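Local coordinates for ebony (Drosophila melanogaster, PDB 6DYM), which is the C-terminal condensation domain of an insect nonribosomal peptide synthetase, an atypical module that probably forms the amide bond between beta-alanine and amines such as dopamine, at residues L40-D43 against Y44-L48; N163-P166 against L167-Q170. All blocks are in the same frame, centred on the assembly; numbering follows the deposited sequence.

Contact 1: residues L40-D43 against Y44-L48; sequences LRTD and YSDIL
The ring of Tyr-44 turns its CD2 edge back to the preceding turn, 3.8 Å from Arg-41 O, which lies near the ring plane. The same oxygen takes only weak backbone bonds, from the N-H groups of Tyr-44 and Ser-45. Thr-42 O is gripped more firmly, by Asp-46 N at 2.8 Å with an N-H...O angle of 154°, and Ser-45 adds a weak second bond from OG at 3.3 Å. With chi1 at 61°, that hydroxyl stands between its own backbone N and carbonyl carbon, folded back against the helix. The Asp-46 carboxylate also crowds Thr-42 O, CG at 2.9 Å, but its oxygens are acceptors too and make no bond there.

These bonds belong to the first two turns of helix 41-58 in a GNAT-like fold. Just ahead, Leu-40 N gives a short, straight bond of 2.5 Å to Asp-43 OD2, arriving 38° out of the carboxylate plane. The helix dipole would probably favour Asp-43; Asp-46, a like charge not in contact, probably repels it mildly. On the buried flank, Ile-47 CD1 rests 3.4 Å from Asp-43 O; Leu-93 of helix 93-111 packs beside both residues and Tyr-44, whose OH bonds Glu-32.

Contact 2: residues N163-P166 against L167-Q170; sequences NTSP and LTQQ
Chi1 values of 81° for Ser-165 and 55° for Thr-168 turn both hydroxyls in against the backbone, where OG of Ser-165 and OG1 of Thr-168 share a hydrogen bond of 2.9 Å. Ser-165 is the N-cap of helix 166-174 and Pro-166 its first residue, so the hydroxyl pair closes the opening turn. A water 2.8 Å from Thr-168 OG1 accepts from Thr-164 N at 3.0 Å and bridges the helix to the incoming loop. Asn-163 crosses Thr-168 at a slant, its OD1 3.5 Å from Thr-168 CB, while its ND2 is held by His-209.

Gln-169 reaches back to the end of the strand. Its CG packs 3.6 Å from Asn-163 CB, and the extended chain delivers NE2 to Asn-163 O at 2.8 Å; the acceptor lies in the amide plane, but the donor stands 42° above the carbonyl plane. NE2 also bonds Arg-205 O, so two carbonyls fix the amide. Cutting Gln-169 back to an alanine is likely to leave both carbonyls without this donor and open a gap beside Asn-163 CB. The turn thus ties the end of strand 158-163 to helix 166-174, with strand 205-212 alongside and helix 133-153 touching Leu-167 and Thr-168.

Contact 1 comes first along the chain and contact 2 a little over a hundred residues later; their centres are 22 Å apart and their nearest atoms about 10 Å, so they do not touch. Each is the start of a helix: contact 2 follows strand 158-163 at once, whereas contact 1 opens a helix that leads on to strand 62-66 of the same mixed sheet. The loop ahead of helix 41-58 lies against both: Glu-32 holds a residue of contact 1, while Asp-30 and Leu-31 touch contact 2. Strands 119-127 and 158-163 are parallel neighbours, as in GNAT enzymes, where they splay apart beside the cofactor site; contact 2 may therefore border the equivalent region in Ebony.

Contact 1: residues L40-D43 against Y44-L48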
loop_
_atom_site.group_PDB
_atom_site.type_symbol
_atom_site.label_atom_id
_atom_site.label_comp_id
_atom_site.label_asym_id
_atom_site.label_seq_id
_atom_site.Cartn_x
_atom_site.Cartn_y
_atom_site.Cartn_z
ATOM N N LEU A 40 11.320 -8.178 -11.173
ATOM C CA LEU A 40 10.680 -9.460 -11.418
ATOM C C LEU A 40 9.497 -9.639 -10.476
ATOM O O LEU A 40 9.426 -9.022 -9.410
ATOM C CB LEU A 40 11.669 -10.621 -11.237
ATOM C CG LEU A 40 13.107 -10.386 -11.704
ATOM C CD1 LEU A 40 13.995 -11.560 -11.321
ATOM C CD2 LEU A 40 13.153 -10.138 -13.203
ATOM N N ARG A 41 8.562 -10.504 -10.887
ATOM C CA ARG A 41 7.406 -10.800 -10.047
ATOM C C ARG A 41 7.832 -11.334 -8.689
ATOM O O ARG A 41 7.218 -11.009 -7.665
ATOM C CB ARG A 41 6.494 -11.813 -10.734
ATOM C CG ARG A 41 6.013 -11.413 -12.111
ATOM C CD ARG A 41 5.379 -12.607 -12.799
ATOM N NE ARG A 41 5.323 -12.448 -14.247
ATOM C CZ ARG A 41 4.255 -12.008 -14.900
ATOM N NH1 ARG A 41 3.158 -11.679 -14.229
ATOM N NH2 ARG A 41 4.281 -11.893 -16.222
ATOM N N THR A 42 8.885 -12.157 -8.658
ATOM C CA THR A 42 9.325 -12.746 -7.399
ATOM C C THR A 42 9.857 -11.702 -6.428
ATOM O O THR A 42 9.937 -11.978 -5.228
ATOM C CB THR A 42 10.390 -13.823 -7.648
ATOM O OG1 THR A 42 11.568 -13.224 -8.207
ATOM C CG2 THR A 42 9.856 -14.886 -8.599
ATOM N N ASP A 43 10.217 -10.510 -6.913
ATOM C CA ASP A 43 10.638 -9.452 -6.000
ATOM C C ASP A 43 9.510 -9.076 -5.047
ATOM O O ASP A 43 9.747 -8.807 -3.864
ATOM C CB ASP A 43 11.111 -8.229 -6.787
ATOM C CG ASP A 43 12.268 -8.547 -7.722
ATOM O OD1 ASP A 43 13.148 -9.341 -7.326
ATOM O OD2 ASP A 43 12.306 -7.999 -8.848
ATOM N N TYR A 44 8.270 -9.071 -5.539
ATOM C CA TYR A 44 7.134 -8.782 -4.672
ATOM C C TYR A 44 6.799 -9.972 -3.779
ATOM O O TYR A 44 6.592 -9.812 -2.571
ATOM C CB TYR A 44 5.920 -8.386 -5.510
ATOM C CG TYR A 44 6.124 -7.164 -6.377
ATOM C CD1 TYR A 44 6.080 -5.883 -5.835
ATOM C CD2 TYR A 44 6.354 -7.293 -7.741
ATOM C CE1 TYR A 44 6.261 -4.763 -6.633
ATOM C CE2 TYR A 44 6.536 -6.184 -8.543
ATOM C CZ TYR A 44 6.489 -4.923 -7.987
ATOM O OH TYR A 44 6.669 -3.823 -8.795
ATOM N N SER A 45 6.739 -11.175 -4.356
ATOM C CA SER A 45 6.357 -12.342 -3.569
ATOM C C SER A 45 7.406 -12.686 -2.517
ATOM O O SER A 45 7.054 -13.176 -1.437
ATOM C CB SER A 45 6.098 -13.537 -4.489
ATOM O OG SER A 45 7.259 -13.891 -5.218
ATOM N N ASP A 46 8.689 -12.429 -2.802
ATOM C CA ASP A 46 9.727 -12.675 -1.808
ATOM C C ASP A 46 9.519 -11.809 -0.573
ATOM O O ASP A 46 9.668 -12.284 0.560
ATOM C CB ASP A 46 11.113 -12.418 -2.405
ATOM C CG ASP A 46 11.572 -13.533 -3.335
ATOM O OD1 ASP A 46 10.834 -14.529 -3.504
ATOM O OD2 ASP A 46 12.675 -13.409 -3.909
ATOM N N ILE A 47 9.175 -10.534 -0.773
ATOM C CA ILE A 47 8.927 -9.639 0.356
ATOM C C ILE A 47 7.719 -10.119 1.155
ATOM O O ILE A 47 7.748 -10.167 2.392
ATOM C CB ILE A 47 8.738 -8.191 -0.136
ATOM C CG1 ILE A 47 10.078 -7.591 -0.573
ATOM C CG2 ILE A 47 8.096 -7.337 0.943
ATOM C CD1 ILE A 47 9.943 -6.406 -1.518
ATOM N N LEU A 48 6.641 -10.488 0.457
ATOM C CA LEU A 48 5.424 -10.909 1.145
ATOM C C LEU A 48 5.639 -12.207 1.914
ATOM O O LEU A 48 5.156 -12.353 3.044
ATOM C CB LEU A 48 4.284 -11.067 0.141
ATOM C CG LEU A 48 3.549 -9.775 -0.219
ATOM C CD1 LEU A 48 2.446 -10.038 -1.234
ATOM C CD2 LEU A 48 2.993 -9.107 1.030
#

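Contact 2: residues N163-P166 against L167-Q170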
loop_
_atom_site.group_PDB
_atom_site.type_symbol
_atom_site.label_atom_id
_atom_site.label_comp_id
_atom_site.label_asym_id
_atom_site.label_seq_id
_atom_site.Cartn_x
_atom_site.Cartn_y
_atom_site.Cartn_z
ATOM N N ASN A 163 0.498 7.560 -1.538
ATOM C CA ASN A 163 -0.233 7.140 -2.722
ATOM C C ASN A 163 0.549 7.547 -3.961
ATOM O O ASN A 163 0.887 8.725 -4.135
ATOM C CB ASN A 163 -1.640 7.726 -2.713
ATOM C CG ASN A 163 -2.509 7.065 -1.671
ATOM O OD1 ASN A 163 -2.625 5.843 -1.641
ATOM N ND2 ASN A 163 -3.094 7.861 -0.791
ATOM N N THR A 164 0.841 6.565 -4.810
ATOM C CA THR A 164 1.728 6.752 -5.944
ATOM C C THR A 164 1.031 6.582 -7.283
ATOM O O THR A 164 1.697 6.654 -8.321
ATOM C CB THR A 164 2.905 5.776 -5.855
ATOM O OG1 THR A 164 2.397 4.440 -5.776
ATOM C CG2 THR A 164 3.755 6.070 -4.617
ATOM N N SER A 165 -0.279 6.354 -7.296
ATOM C CA SER A 165 -1.014 6.303 -8.547
ATOM C C SER A 165 -2.109 7.362 -8.540
ATOM O O SER A 165 -2.609 7.737 -7.473
ATOM C CB SER A 165 -1.633 4.918 -8.788
ATOM O OG SER A 165 -2.850 4.764 -8.078
ATOM N N PRO A 166 -2.488 7.882 -9.710
ATOM C CA PRO A 166 -3.516 8.937 -9.726
ATOM C C PRO A 166 -4.828 8.502 -9.091
ATOM O O PRO A 166 -5.475 9.306 -8.410
ATOM C CB PRO A 166 -3.667 9.253 -11.222
ATOM C CG PRO A 166 -2.363 8.818 -11.838
ATOM C CD PRO A 166 -1.924 7.624 -11.047
ATOM N N LEU A 167 -5.218 7.237 -9.256
ATOM C CA LEU A 167 -6.497 6.783 -8.715
ATOM C C LEU A 167 -6.457 6.701 -7.193
ATOM O O LEU A 167 -7.407 7.111 -6.517
ATOM C CB LEU A 167 -6.869 5.425 -9.313
ATOM C CG LEU A 167 -8.113 4.738 -8.736
ATOM C CD1 LEU A 167 -9.347 5.636 -8.860
ATOM C CD2 LEU A 167 -8.349 3.405 -9.430
ATOM N N THR A 168 -5.376 6.144 -6.630
ATOM C CA THR A 168 -5.290 6.067 -5.173
ATOM C C THR A 168 -5.132 7.450 -4.558
ATOM O O THR A 168 -5.643 7.698 -3.461
ATOM C CB THR A 168 -4.136 5.159 -4.733
ATOM O OG1 THR A 168 -2.909 5.600 -5.330
ATOM C CG2 THR A 168 -4.408 3.706 -5.133
ATOM N N GLN A 169 -4.437 8.357 -5.249
ATOM C CA GLN A 169 -4.309 9.728 -4.760
ATOM C C GLN A 169 -5.655 10.440 -4.745
ATOM O O GLN A 169 -5.989 11.128 -3.774
ATOM C CB GLN A 169 -3.310 10.502 -5.619
ATOM C CG GLN A 169 -1.871 9.996 -5.487
ATOM C CD GLN A 169 -0.967 10.504 -6.591
ATOM O OE1 GLN A 169 -1.427 11.161 -7.529
ATOM N NE2 GLN A 169 0.325 10.180 -6.501
ATOM N N GLN A 170 -6.440 10.289 -5.813
ATOM C CA GLN A 170 -7.730 10.968 -5.881
ATOM C C GLN A 170 -8.726 10.359 -4.901
ATOM O O GLN A 170 -9.510 11.082 -4.273
ATOM C CB GLN A 170 -8.265 10.907 -7.309
ATOM C CG GLN A 170 -9.601 11.618 -7.516
ATOM C CD GLN A 170 -9.864 11.919 -8.979
ATOM O OE1 GLN A 170 -9.300 11.272 -9.862
ATOM N NE2 GLN A 170 -10.715 12.907 -9.245
HETATM O O HOH W 1 -0.760 4.112 -4.331
#